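Local atomic coordinates of choline/ethanolamine kinase family protein (Mesorhizobium loti, PDB entry 3DXQ), a protein that probably phosphorylates ethanolamine or a related amino alcohol, as a small-molecule kinase built on the protein-kinase-like phosphotransferase fold. Residues A[71-75]-A[85-89]; A[115-119]-A[174-178]; A[68-72]-A[191-197]; A[14-20]-A[37-42]. All coordinates share one frame. Residues are numbered along the deposited sequence.

Contact 1 (A[71-75]-A[85-89]); sequences SPEVL and VTRYI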
loop_
_atom_site.group_PDB
_atom_site.type_symbol
_atom_site.label_atom_id
_atom_site.label_comp_id
_atom_site.label_asym_id
_atom_site.label_seq_id
_atom_site.Cartn_x
_atom_site.Cartn_y
_atom_site.Cartn_z
ATOM N N SER A 71 -2.583 4.848 -12.719
ATOM C CA SER A 71 -3.933 4.649 -12.213
ATOM C C SER A 71 -4.989 4.816 -13.304
ATOM O O SER A 71 -4.816 5.570 -14.267
ATOM C CB SER A 71 -4.231 5.648 -11.103
ATOM O OG SER A 71 -5.638 5.800 -10.925
ATOM N N PRO A 72 -6.116 4.129 -13.143
ATOM C CA PRO A 72 -7.175 4.358 -14.110
ATOM C C PRO A 72 -7.649 5.802 -14.059
ATOM O O PRO A 72 -7.512 6.464 -13.023
ATOM C CB PRO A 72 -8.296 3.427 -13.647
ATOM C CG PRO A 72 -7.650 2.451 -12.722
ATOM C CD PRO A 72 -6.489 3.146 -12.113
ATOM N N GLU A 73 -8.155 6.280 -15.193
ATOM C CA GLU A 73 -8.727 7.597 -15.314
ATOM C C GLU A 73 -9.721 7.901 -14.197
ATOM O O GLU A 73 -10.539 7.055 -13.850
ATOM C CB GLU A 73 -9.489 7.702 -16.631
ATOM C CG GLU A 73 -8.780 8.420 -17.732
ATOM C CD GLU A 73 -9.775 8.964 -18.729
ATOM O OE1 GLU A 73 -10.500 8.143 -19.345
ATOM O OE2 GLU A 73 -9.848 10.215 -18.866
ATOM N N VAL A 74 -9.654 9.113 -13.654
ATOM C CA VAL A 74 -10.593 9.564 -12.633
ATOM C C VAL A 74 -11.592 10.472 -13.319
ATOM O O VAL A 74 -11.256 11.576 -13.712
ATOM C CB VAL A 74 -9.883 10.321 -11.506
ATOM C CG1 VAL A 74 -10.890 10.973 -10.590
ATOM C CG2 VAL A 74 -9.005 9.388 -10.747
ATOM N N LEU A 75 -12.818 9.998 -13.474
ATOM C CA LEU A 75 -13.823 10.717 -14.247
ATOM C C LEU A 75 -14.697 11.640 -13.420
ATOM O O LEU A 75 -15.329 12.539 -13.973
ATOM C CB LEU A 75 -14.710 9.728 -14.998
ATOM C CG LEU A 75 -13.920 8.736 -15.862
ATOM C CD1 LEU A 75 -14.875 7.770 -16.538
ATOM C CD2 LEU A 75 -13.038 9.460 -16.895
ATOM N N VAL A 85 -15.757 8.269 -9.348
ATOM C CA VAL A 85 -16.029 7.437 -10.515
ATOM C C VAL A 85 -14.761 7.276 -11.349
ATOM O O VAL A 85 -14.160 8.258 -11.769
ATOM C CB VAL A 85 -17.118 8.022 -11.402
ATOM C CG1 VAL A 85 -17.421 7.039 -12.537
ATOM C CG2 VAL A 85 -18.373 8.341 -10.577
ATOM N N THR A 86 -14.353 6.033 -11.568
ATOM C CA THR A 86 -13.207 5.733 -12.402
ATOM C C THR A 86 -13.664 4.868 -13.555
ATOM O O THR A 86 -14.801 4.416 -13.579
ATOM C CB THR A 86 -12.131 4.987 -11.606
ATOM O OG1 THR A 86 -12.683 3.773 -11.086
ATOM C CG2 THR A 86 -11.656 5.840 -10.469
ATOM N N ARG A 87 -12.775 4.633 -14.507
ATOM C CA ARG A 87 -13.116 3.803 -15.631
ATOM C C ARG A 87 -12.772 2.375 -15.264
ATOM O O ARG A 87 -11.750 2.124 -14.630
ATOM C CB ARG A 87 -12.396 4.265 -16.900
ATOM C CG ARG A 87 -12.707 3.385 -18.096
ATOM C CD ARG A 87 -12.490 4.079 -19.432
ATOM N NE ARG A 87 -13.729 4.670 -19.912
ATOM C CZ ARG A 87 -14.012 5.964 -19.903
ATOM N NH1 ARG A 87 -13.156 6.867 -19.452
ATOM N NH2 ARG A 87 -15.165 6.354 -20.362
ATOM N N TYR A 88 -13.637 1.444 -15.646
ATOM C CA TYR A 88 -13.387 0.045 -15.390
ATOM C C TYR A 88 -12.470 -0.501 -16.456
ATOM O O TYR A 88 -12.694 -0.282 -17.645
ATOM C CB TYR A 88 -14.662 -0.795 -15.379
ATOM C CG TYR A 88 -14.401 -2.276 -15.179
ATOM C CD1 TYR A 88 -13.929 -2.761 -13.959
ATOM C CD2 TYR A 88 -14.632 -3.191 -16.202
ATOM C CE1 TYR A 88 -13.693 -4.128 -13.757
ATOM C CE2 TYR A 88 -14.406 -4.564 -16.009
ATOM C CZ TYR A 88 -13.934 -5.017 -14.782
ATOM O OH TYR A 88 -13.702 -6.357 -14.587
ATOM N N ILE A 89 -11.473 -1.247 -15.990
ATOM C CA ILE A 89 -10.506 -1.952 -16.820
ATOM C C ILE A 89 -10.948 -3.400 -17.091
ATOM O O ILE A 89 -10.806 -4.292 -16.235
ATOM C CB ILE A 89 -9.172 -1.977 -16.100
ATOM C CG1 ILE A 89 -8.685 -0.547 -15.941
ATOM C CG2 ILE A 89 -8.160 -2.806 -16.867
ATOM C CD1 ILE A 89 -7.514 -0.434 -14.986
#
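How a beta hairpin settles its polar backbone is well illustrated at the edge of the five-stranded antiparallel sheet in the N-terminal lobe of this kinase-like fold. Strands 74-77 and 84-87 pair here, with Val74 opposite Thr86 as a non-hydrogen-bonded pair, CA to CA 4.6 Å. The bonds therefore fall on the flanking residues. Leu75 N donates to Val85 O at 2.8 Å, while Arg87 N reaches Glu73 O over a longer 3.4 Å, a weak bond, and the same carbonyl also receives a CA-H...O contact from Thr86 CA at 3.3 Å. Before the strand begins, Ser71 OG bonds to Pro72 O at 2.9 Å, which occupies that carbonyl locally. Thr86 OG1 accepts a hydrogen bond from Arg43 NH1 on strand 40-45, and its side chain shares a face of the sheet with Val74, which packs on Ala62 of helix 55-67. Beyond the paired residues, Pro72 CG lies 3.7 Å from Ile89 CD1, so an apolar contact continues where the strands part. The charges meet on the exposed side: Glu73 OE1 forms a salt bridge with Arg87 NH1 at 2.9 Å, near the guanidinium plane, and Leu75 CD1 covers one guanidinium face, 3.5 Å from Arg87 NH1.

Contact 2 (A[115-119]-A[174-178]); sequences RKLHG and AACHC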
loop_
_atom_site.group_PDB
_atom_site.type_symbol
_atom_site.label_atom_id
_atom_site.label_comp_id
_atom_site.label_asym_id
_atom_site.label_seq_id
_atom_site.Cartn_x
_atom_site.Cartn_y
_atom_site.Cartn_z
ATOM N N ARG A 115 7.905 1.687 -11.443
ATOM C CA ARG A 115 8.932 2.399 -12.182
ATOM C C ARG A 115 8.346 3.568 -12.936
ATOM O O ARG A 115 8.917 4.650 -12.969
ATOM C CB ARG A 115 9.610 1.457 -13.164
ATOM C CG ARG A 115 10.822 2.029 -13.877
ATOM C CD ARG A 115 11.502 0.899 -14.583
ATOM N NE ARG A 115 12.564 1.301 -15.483
ATOM C CZ ARG A 115 13.223 0.455 -16.266
ATOM N NH1 ARG A 115 12.943 -0.843 -16.250
ATOM N NH2 ARG A 115 14.165 0.899 -17.074
ATOM N N LYS A 116 7.198 3.320 -13.556
ATOM C CA LYS A 116 6.486 4.336 -14.293
ATOM C C LYS A 116 6.026 5.425 -13.343
ATOM O O LYS A 116 6.153 6.622 -13.661
ATOM C CB LYS A 116 5.294 3.728 -15.020
ATOM C CG LYS A 116 4.745 4.624 -16.130
ATOM C CD LYS A 116 3.800 3.817 -17.035
ATOM C CE LYS A 116 3.045 4.669 -18.019
ATOM N NZ LYS A 116 1.931 3.862 -18.554
ATOM N N LEU A 117 5.527 4.999 -12.182
ATOM C CA LEU A 117 5.019 5.924 -11.168
ATOM C C LEU A 117 6.093 6.827 -10.650
ATOM O O LEU A 117 5.972 8.039 -10.740
ATOM C CB LEU A 117 4.388 5.171 -9.990
ATOM C CG LEU A 117 3.955 6.007 -8.777
ATOM C CD1 LEU A 117 2.889 7.021 -9.201
ATOM C CD2 LEU A 117 3.479 5.132 -7.599
ATOM N N HIS A 118 7.133 6.232 -10.082
ATOM C CA HIS A 118 8.219 7.000 -9.458
ATOM C C HIS A 118 8.954 7.849 -10.471
ATOM O O HIS A 118 9.374 8.952 -10.188
ATOM C CB HIS A 118 9.188 6.073 -8.748
ATOM C CG HIS A 118 8.559 5.259 -7.664
ATOM N ND1 HIS A 118 9.101 4.081 -7.210
ATOM C CD2 HIS A 118 7.418 5.443 -6.961
ATOM C CE1 HIS A 118 8.327 3.577 -6.264
ATOM N NE2 HIS A 118 7.302 4.388 -6.087
ATOM N N GLY A 119 9.076 7.339 -11.678
ATOM C CA GLY A 119 9.714 8.076 -12.764
ATOM C C GLY A 119 8.844 9.098 -13.432
ATOM O O GLY A 119 9.304 9.750 -14.370
ATOM N N ALA A 174 10.260 10.142 -4.043
ATOM C CA ALA A 174 9.426 9.907 -5.191
ATOM C C ALA A 174 7.956 9.905 -4.779
ATOM O O ALA A 174 7.628 9.666 -3.599
ATOM C CB ALA A 174 9.805 8.569 -5.811
ATOM N N ALA A 175 7.085 10.180 -5.755
ATOM C CA ALA A 175 5.640 10.044 -5.581
ATOM C C ALA A 175 5.267 8.566 -5.379
ATOM O O ALA A 175 5.192 7.815 -6.331
ATOM C CB ALA A 175 4.918 10.601 -6.817
ATOM N N CYS A 176 5.029 8.162 -4.134
ATOM C CA CYS A 176 4.773 6.768 -3.810
ATOM C C CYS A 176 3.342 6.461 -3.416
ATOM O O CYS A 176 2.669 7.267 -2.793
ATOM C CB CYS A 176 5.699 6.344 -2.680
ATOM S SG CYS A 176 7.432 6.451 -3.122
ATOM N N HIS A 177 2.901 5.256 -3.762
ATOM C CA HIS A 177 1.568 4.801 -3.415
ATOM C C HIS A 177 1.428 4.589 -1.909
ATOM O O HIS A 177 0.381 4.890 -1.351
ATOM C CB HIS A 177 1.261 3.502 -4.132
ATOM C CG HIS A 177 -0.105 2.983 -3.857
ATOM N ND1 HIS A 177 -0.424 2.327 -2.686
ATOM C CD2 HIS A 177 -1.240 3.020 -4.600
ATOM C CE1 HIS A 177 -1.704 1.988 -2.716
ATOM N NE2 HIS A 177 -2.221 2.394 -3.867
ATOM N N CYS A 178 2.464 4.019 -1.285
ATOM C CA CYS A 178 2.557 3.867 0.180
ATOM C C CYS A 178 1.765 2.757 0.862
ATOM O O CYS A 178 2.086 2.397 1.986
ATOM C CB CYS A 178 2.271 5.188 0.881
ATOM S SG CYS A 178 3.501 6.427 0.497
#
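A helix end can be seated against a short strand by side-chain packing around a single carbonyl, and His118, Leu117 and Ala175 provide the example. The last turn of helix 106-118 meets strand 174-176 here, and these three residues bury the most surface. Ala175 O faces both helical side chains: it is 3.3 Å from Leu117 CG and 3.3 Å from His118 CD2, the latter at the edge of the imidazole. Leu117 points toward the strand, and its CD2 lies 3.9 Å from His177 N, just past the strand end. His118 sets off sideways, but its ring swings back to the strand. His118 CB touches Ala174 CB at 3.9 Å, and Cys176 SG sits obliquely to the ring, 3.6 Å from His118 NE2 and 4.2 Å from the ring centroid, a sulfur-aromatic contact. The polar ends of this imidazole are satisfied beyond the strand, ND1 by Tyr230 and NE2 by Asp208, which also accepts from the backbone of His177 and Cys178. His177 in turn bonds to Val195 O and packs edge-to-face with Trp197. It opens the sequence that runs through Asp179 to Asn184, matching the HxDxxxxN Brenner motif of the aminoglycoside phosphotransferase and choline kinase families, whose aspartate is the probable catalytic base; the helix end packs beside the start of the probable catalytic loop.

Contact 3 (A[68-72]-A[191-197]); sequences AGVSP and RMWIVDW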
loop_
_atom_site.group_PDB
_atom_site.type_symbol
_atom_site.label_atom_id
_atom_site.label_comp_id
_atom_site.label_asym_id
_atom_site.label_seq_id
_atom_site.Cartn_x
_atom_site.Cartn_y
_atom_site.Cartn_z
ATOM N N ALA A 68 0.060 10.114 -14.790
ATOM C CA ALA A 68 1.280 9.354 -14.975
ATOM C C ALA A 68 1.059 7.992 -15.662
ATOM O O ALA A 68 2.026 7.249 -15.892
ATOM C CB ALA A 68 1.957 9.161 -13.661
ATOM N N GLY A 69 -0.193 7.663 -15.994
ATOM C CA GLY A 69 -0.527 6.409 -16.687
ATOM C C GLY A 69 -0.457 5.160 -15.809
ATOM O O GLY A 69 -0.298 4.051 -16.311
ATOM N N VAL A 70 -0.564 5.335 -14.500
ATOM C CA VAL A 70 -0.416 4.234 -13.562
ATOM C C VAL A 70 -1.751 3.846 -12.971
ATOM O O VAL A 70 -2.013 2.662 -12.729
ATOM C CB VAL A 70 0.606 4.609 -12.449
ATOM C CG1 VAL A 70 0.490 3.703 -11.279
ATOM C CG2 VAL A 70 1.995 4.560 -12.996
ATOM N N SER A 71 -2.583 4.848 -12.719
ATOM C CA SER A 71 -3.933 4.649 -12.213
ATOM C C SER A 71 -4.989 4.816 -13.304
ATOM O O SER A 71 -4.816 5.570 -14.267
ATOM C CB SER A 71 -4.231 5.648 -11.103
ATOM O OG SER A 71 -5.638 5.800 -10.925
ATOM N N PRO A 72 -6.116 4.129 -13.143
ATOM C CA PRO A 72 -7.175 4.358 -14.110
ATOM C C PRO A 72 -7.649 5.802 -14.059
ATOM O O PRO A 72 -7.512 6.464 -13.023
ATOM C CB PRO A 72 -8.296 3.427 -13.647
ATOM C CG PRO A 72 -7.650 2.451 -12.722
ATOM C CD PRO A 72 -6.489 3.146 -12.113
ATOM N N ARG A 191 0.312 -5.544 -18.265
ATOM C CA ARG A 191 0.587 -4.399 -17.414
ATOM C C ARG A 191 -0.333 -4.327 -16.201
ATOM O O ARG A 191 -1.486 -4.805 -16.211
ATOM C CB ARG A 191 0.495 -3.086 -18.209
ATOM C CG ARG A 191 -0.908 -2.697 -18.677
ATOM C CD ARG A 191 -0.975 -1.200 -18.957
ATOM N NE ARG A 191 -0.614 -0.445 -17.760
ATOM C CZ ARG A 191 -0.432 0.874 -17.718
ATOM N NH1 ARG A 191 -0.571 1.627 -18.811
ATOM N NH2 ARG A 191 -0.109 1.435 -16.558
HETATM N N MSE A 192 0.194 -3.700 -15.165
HETATM C CA MSE A 192 -0.511 -3.543 -13.922
HETATM C C MSE A 192 -0.936 -2.119 -13.864
HETATM O O MSE A 192 -0.180 -1.255 -14.290
HETATM C CB MSE A 192 0.432 -3.757 -12.757
HETATM C CG MSE A 192 1.011 -5.111 -12.710
HETATM SE SE MSE A 192 0.033 -6.129 -11.503
HETATM C CE MSE A 192 0.745 -7.976 -11.928
ATOM N N TRP A 193 -2.155 -1.900 -13.372
ATOM C CA TRP A 193 -2.602 -0.595 -12.962
ATOM C C TRP A 193 -2.663 -0.656 -11.437
ATOM O O TRP A 193 -2.684 -1.735 -10.843
ATOM C CB TRP A 193 -3.970 -0.302 -13.498
ATOM C CG TRP A 193 -4.108 -0.347 -15.001
ATOM C CD1 TRP A 193 -4.339 -1.445 -15.771
ATOM C CD2 TRP A 193 -4.092 0.765 -15.883
ATOM N NE1 TRP A 193 -4.446 -1.089 -17.089
ATOM C CE2 TRP A 193 -4.304 0.264 -17.192
ATOM C CE3 TRP A 193 -3.903 2.135 -15.705
ATOM C CZ2 TRP A 193 -4.343 1.091 -18.320
ATOM C CZ3 TRP A 193 -3.943 2.970 -16.829
ATOM C CH2 TRP A 193 -4.162 2.438 -18.124
ATOM N N ILE A 194 -2.668 0.503 -10.795
ATOM C CA ILE A 194 -2.767 0.563 -9.342
ATOM C C ILE A 194 -3.908 1.524 -8.971
ATOM O O ILE A 194 -4.079 2.554 -9.616
ATOM C CB ILE A 194 -1.436 1.020 -8.694
ATOM C CG1 ILE A 194 -0.240 0.379 -9.417
ATOM C CG2 ILE A 194 -1.429 0.677 -7.232
ATOM C CD1 ILE A 194 1.109 0.763 -8.902
ATOM N N VAL A 195 -4.671 1.154 -7.938
ATOM C CA VAL A 195 -5.793 1.941 -7.425
ATOM C C VAL A 195 -5.626 2.184 -5.928
ATOM O O VAL A 195 -4.745 1.600 -5.318
ATOM C CB VAL A 195 -7.137 1.201 -7.671
ATOM C CG1 VAL A 195 -7.235 0.795 -9.119
ATOM C CG2 VAL A 195 -7.271 -0.036 -6.749
ATOM N N ASP A 196 -6.511 2.997 -5.352
ATOM C CA ASP A 196 -6.557 3.308 -3.906
ATOM C C ASP A 196 -5.394 4.151 -3.444
ATOM O O ASP A 196 -4.459 3.666 -2.815
ATOM C CB ASP A 196 -6.672 2.048 -3.044
ATOM C CG ASP A 196 -8.012 1.943 -2.320
ATOM O OD1 ASP A 196 -9.075 1.981 -2.987
ATOM O OD2 ASP A 196 -7.992 1.791 -1.075
ATOM N N TRP A 197 -5.474 5.438 -3.739
ATOM C CA TRP A 197 -4.371 6.352 -3.488
ATOM C C TRP A 197 -4.541 7.157 -2.236
ATOM O O TRP A 197 -3.912 8.189 -2.073
ATOM C CB TRP A 197 -4.209 7.276 -4.704
ATOM C CG TRP A 197 -3.923 6.479 -5.921
ATOM C CD1 TRP A 197 -4.834 5.897 -6.740
ATOM C CD2 TRP A 197 -2.633 6.113 -6.430
ATOM N NE1 TRP A 197 -4.202 5.215 -7.747
ATOM C CE2 TRP A 197 -2.847 5.325 -7.576
ATOM C CE3 TRP A 197 -1.321 6.385 -6.037
ATOM C CZ2 TRP A 197 -1.801 4.813 -8.333
ATOM C CZ3 TRP A 197 -0.281 5.870 -6.787
ATOM C CH2 TRP A 197 -0.527 5.095 -7.921
#
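Where a chain leaves a helix, its carbonyls need new partners, and 68-72 finds them in 191-197. At Gly69 helix 55-67 ends in a Schellman motif; the positive phi of 74° turns the chain out of the helix, and Gly69 O accepts from Arg191 NH2 at 2.6 Å as well as from Lys116 on helix 106-118. Val70 follows, with its carbonyl facing strand 192-194: Val70 O takes a hydrogen bond from Ile194 N at 3.0 Å and a CA-H...O contact from Trp193 CA at 3.3 Å. Its CA-to-CB bond points away from the strand, yet Val70 CG1 still comes within 3.8 Å of both Ile194 CD1 and Trp197 CH2. Ser71 answers from its CA, 3.3 Å from Ile194 O in a second CA-H...O contact, while Ser71 CB approaches Trp197 NE1 at 3.4 Å. Pro72 completes the run, its CD resting 3.9 Å from Val195 CG1 and 3.5 Å from Ile194 O. Judging by its Val-Asp-Trp sequence context, Asp196 probably corresponds to the metal-binding aspartate of the kinase-like fold. Residues 69-72 of the linker between helix 55-67 and strand 74-77 thus lie against strand 192-194, which pairs on its other edge with 185-187, and against the residues that follow it; Val70 also packs on Leu117 of helix 106-118, and Trp197 on Ala61, Ala62 and Ala65 of helix 55-67.

Contact 4 (A[14-20]-A[37-42]); sequences IPMLAGY and AGDLCL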
loop_
_atom_site.group_PDB
_atom_site.type_symbol
_atom_site.label_atom_id
_atom_site.label_comp_id
_atom_site.label_asym_id
_atom_site.label_seq_id
_atom_site.Cartn_x
_atom_site.Cartn_y
_atom_site.Cartn_z
ATOM N N ILE A 14 -24.525 11.341 -9.413
ATOM C CA ILE A 14 -23.633 11.367 -10.574
ATOM C C ILE A 14 -24.370 11.309 -11.908
ATOM O O ILE A 14 -24.946 10.288 -12.229
ATOM C CB ILE A 14 -22.615 10.245 -10.566
ATOM C CG1 ILE A 14 -21.940 10.116 -9.203
ATOM C CG2 ILE A 14 -21.571 10.517 -11.643
ATOM C CD1 ILE A 14 -22.560 9.088 -8.305
ATOM N N PRO A 15 -24.331 12.403 -12.697
ATOM C CA PRO A 15 -25.018 12.431 -13.995
ATOM C C PRO A 15 -24.583 11.320 -14.940
ATOM O O PRO A 15 -25.427 10.693 -15.559
ATOM C CB PRO A 15 -24.649 13.807 -14.570
ATOM C CG PRO A 15 -24.318 14.635 -13.395
ATOM C CD PRO A 15 -23.650 13.685 -12.429
HETATM N N MSE A 16 -23.290 11.053 -15.036
HETATM C CA MSE A 16 -22.803 9.987 -15.943
HETATM C C MSE A 16 -23.175 8.542 -15.559
HETATM O O MSE A 16 -23.085 7.639 -16.391
HETATM C CB MSE A 16 -21.300 10.082 -16.188
HETATM C CG MSE A 16 -20.495 10.689 -15.075
HETATM SE SE MSE A 16 -18.640 10.185 -15.196
HETATM C CE MSE A 16 -18.515 9.462 -16.931
ATOM N N LEU A 17 -23.579 8.316 -14.313
ATOM C CA LEU A 17 -24.098 7.014 -13.923
ATOM C C LEU A 17 -25.623 7.007 -13.781
ATOM O O LEU A 17 -26.238 5.952 -13.877
ATOM C CB LEU A 17 -23.450 6.555 -12.625
ATOM C CG LEU A 17 -21.967 6.208 -12.723
ATOM C CD1 LEU A 17 -21.428 5.848 -11.344
ATOM C CD2 LEU A 17 -21.766 5.068 -13.686
ATOM N N ALA A 18 -26.236 8.171 -13.558
ATOM C CA ALA A 18 -27.700 8.271 -13.380
ATOM C C ALA A 18 -28.477 7.409 -14.371
ATOM O O ALA A 18 -28.112 7.300 -15.551
ATOM C CB ALA A 18 -28.158 9.732 -13.490
ATOM N N GLY A 19 -29.542 6.788 -13.881
ATOM C CA GLY A 19 -30.408 5.958 -14.714
ATOM C C GLY A 19 -29.765 4.691 -15.265
ATOM O O GLY A 19 -30.158 4.204 -16.329
ATOM N N TYR A 20 -28.766 4.164 -14.558
ATOM C CA TYR A 20 -28.156 2.888 -14.914
ATOM C C TYR A 20 -28.926 1.806 -14.189
ATOM O O TYR A 20 -28.840 1.678 -12.958
ATOM C CB TYR A 20 -26.700 2.846 -14.492
ATOM C CG TYR A 20 -26.084 1.476 -14.592
ATOM C CD1 TYR A 20 -25.591 1.005 -15.806
ATOM C CD2 TYR A 20 -25.976 0.655 -13.470
ATOM C CE1 TYR A 20 -25.007 -0.258 -15.903
ATOM C CE2 TYR A 20 -25.404 -0.602 -13.559
ATOM C CZ TYR A 20 -24.929 -1.055 -14.778
ATOM O OH TYR A 20 -24.356 -2.296 -14.869
ATOM N N ALA A 37 -20.433 -0.405 -12.471
ATOM C CA ALA A 37 -21.698 -0.031 -13.094
ATOM C C ALA A 37 -21.444 0.187 -14.573
ATOM O O ALA A 37 -20.943 1.242 -14.965
ATOM C CB ALA A 37 -22.233 1.229 -12.462
ATOM N N GLY A 38 -21.786 -0.803 -15.394
ATOM C CA GLY A 38 -21.535 -0.732 -16.832
ATOM C C GLY A 38 -20.052 -0.917 -17.074
ATOM O O GLY A 38 -19.501 -1.974 -16.805
ATOM N N ASP A 39 -19.405 0.141 -17.551
ATOM C CA ASP A 39 -17.965 0.164 -17.798
ATOM C C ASP A 39 -17.265 1.168 -16.869
ATOM O O ASP A 39 -16.096 1.478 -17.051
ATOM C CB ASP A 39 -17.725 0.516 -19.273
ATOM C CG ASP A 39 -18.482 -0.412 -20.206
ATOM O OD1 ASP A 39 -18.340 -1.626 -20.033
ATOM O OD2 ASP A 39 -19.233 0.053 -21.093
ATOM N N LEU A 40 -17.994 1.686 -15.882
ATOM C CA LEU A 40 -17.434 2.657 -14.948
ATOM C C LEU A 40 -17.440 1.995 -13.574
ATOM O O LEU A 40 -18.165 1.037 -13.371
ATOM C CB LEU A 40 -18.271 3.941 -14.950
ATOM C CG LEU A 40 -18.453 4.649 -16.295
ATOM C CD1 LEU A 40 -19.497 5.754 -16.204
ATOM C CD2 LEU A 40 -17.155 5.217 -16.794
ATOM N N CYS A 41 -16.599 2.473 -12.666
ATOM C CA CYS A 41 -16.564 1.977 -11.270
ATOM C C CYS A 41 -16.932 3.097 -10.322
ATOM O O CYS A 41 -16.433 4.213 -10.423
ATOM C CB CYS A 41 -15.190 1.490 -10.854
ATOM S SG CYS A 41 -14.619 0.071 -11.672
ATOM N N LEU A 42 -17.823 2.780 -9.409
ATOM C CA LEU A 42 -18.270 3.707 -8.387
ATOM C C LEU A 42 -17.539 3.331 -7.104
ATOM O O LEU A 42 -17.584 2.165 -6.706
ATOM C CB LEU A 42 -19.778 3.557 -8.208
ATOM C CG LEU A 42 -20.490 4.512 -7.260
ATOM C CD1 LEU A 42 -20.404 5.961 -7.723
ATOM C CD2 LEU A 42 -21.920 4.091 -7.168
#
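Rotamer choice can decide how a loop without regular structure covers a sheet. Here the covered element is the tight beta hairpin of strands 32-37 and 40-45 in the N-terminal lobe, closed by a type II' turn from Ala37 to Leu40 with Gly38 at its positive-phi corner. The loop 14-20 has its own type II turn, Leu17 to Tyr20, with Gly19 at positive phi. Leu17, in the mt rotamer, spreads its methyls over the hairpin: CD2 meets Leu40 CD1 at 3.5 Å and Ala37 CB at 4.1 Å, whereas CD1 meets Leu42 CD1 at 3.8 Å. Leu40 is also mt, but Leu42 adopts tp, and its CD1 additionally touches Ile14 CD1 at 3.8 Å, an isoleucine whose chi2 of 96° is off the usual wells. The selenomethionine Met16 likewise has chi1, near 29°, and chi3, near 13°, between the wells, its CE 3.9 Å from Leu40 CD1. Tyr20 takes the t rotamer, which lays its ring along the turn, so that Ala37 CB makes a CH-pi contact 4.1 Å from the ring centroid. The phenol hydroxyl is hydrogen-bonded to Pro23 O, and Tyr20 OH also stands 3.0 Å from Gly38 N.

From the N terminus, contact 4 closes first, folding the loop after helix 3-10 back onto the hairpin of the N-terminal lobe. The chain then runs through helix 55-67 to the stretch where contacts 3 and 1 both begin, sharing Ser71 and Pro72. Contact 1 closes quickly, as the next hairpin of the same sheet; its strand 84-87 adjoins strand 40-45 of contact 4. Contact 3 closes only at 191-197, and its long loop encloses contact 2, which joins a helix end to the strand before the probable catalytic loop. Contacts 4 and 1 organise the N-terminal lobe, contact 2 belongs to the C-terminal lobe, and contact 3 ties the two together.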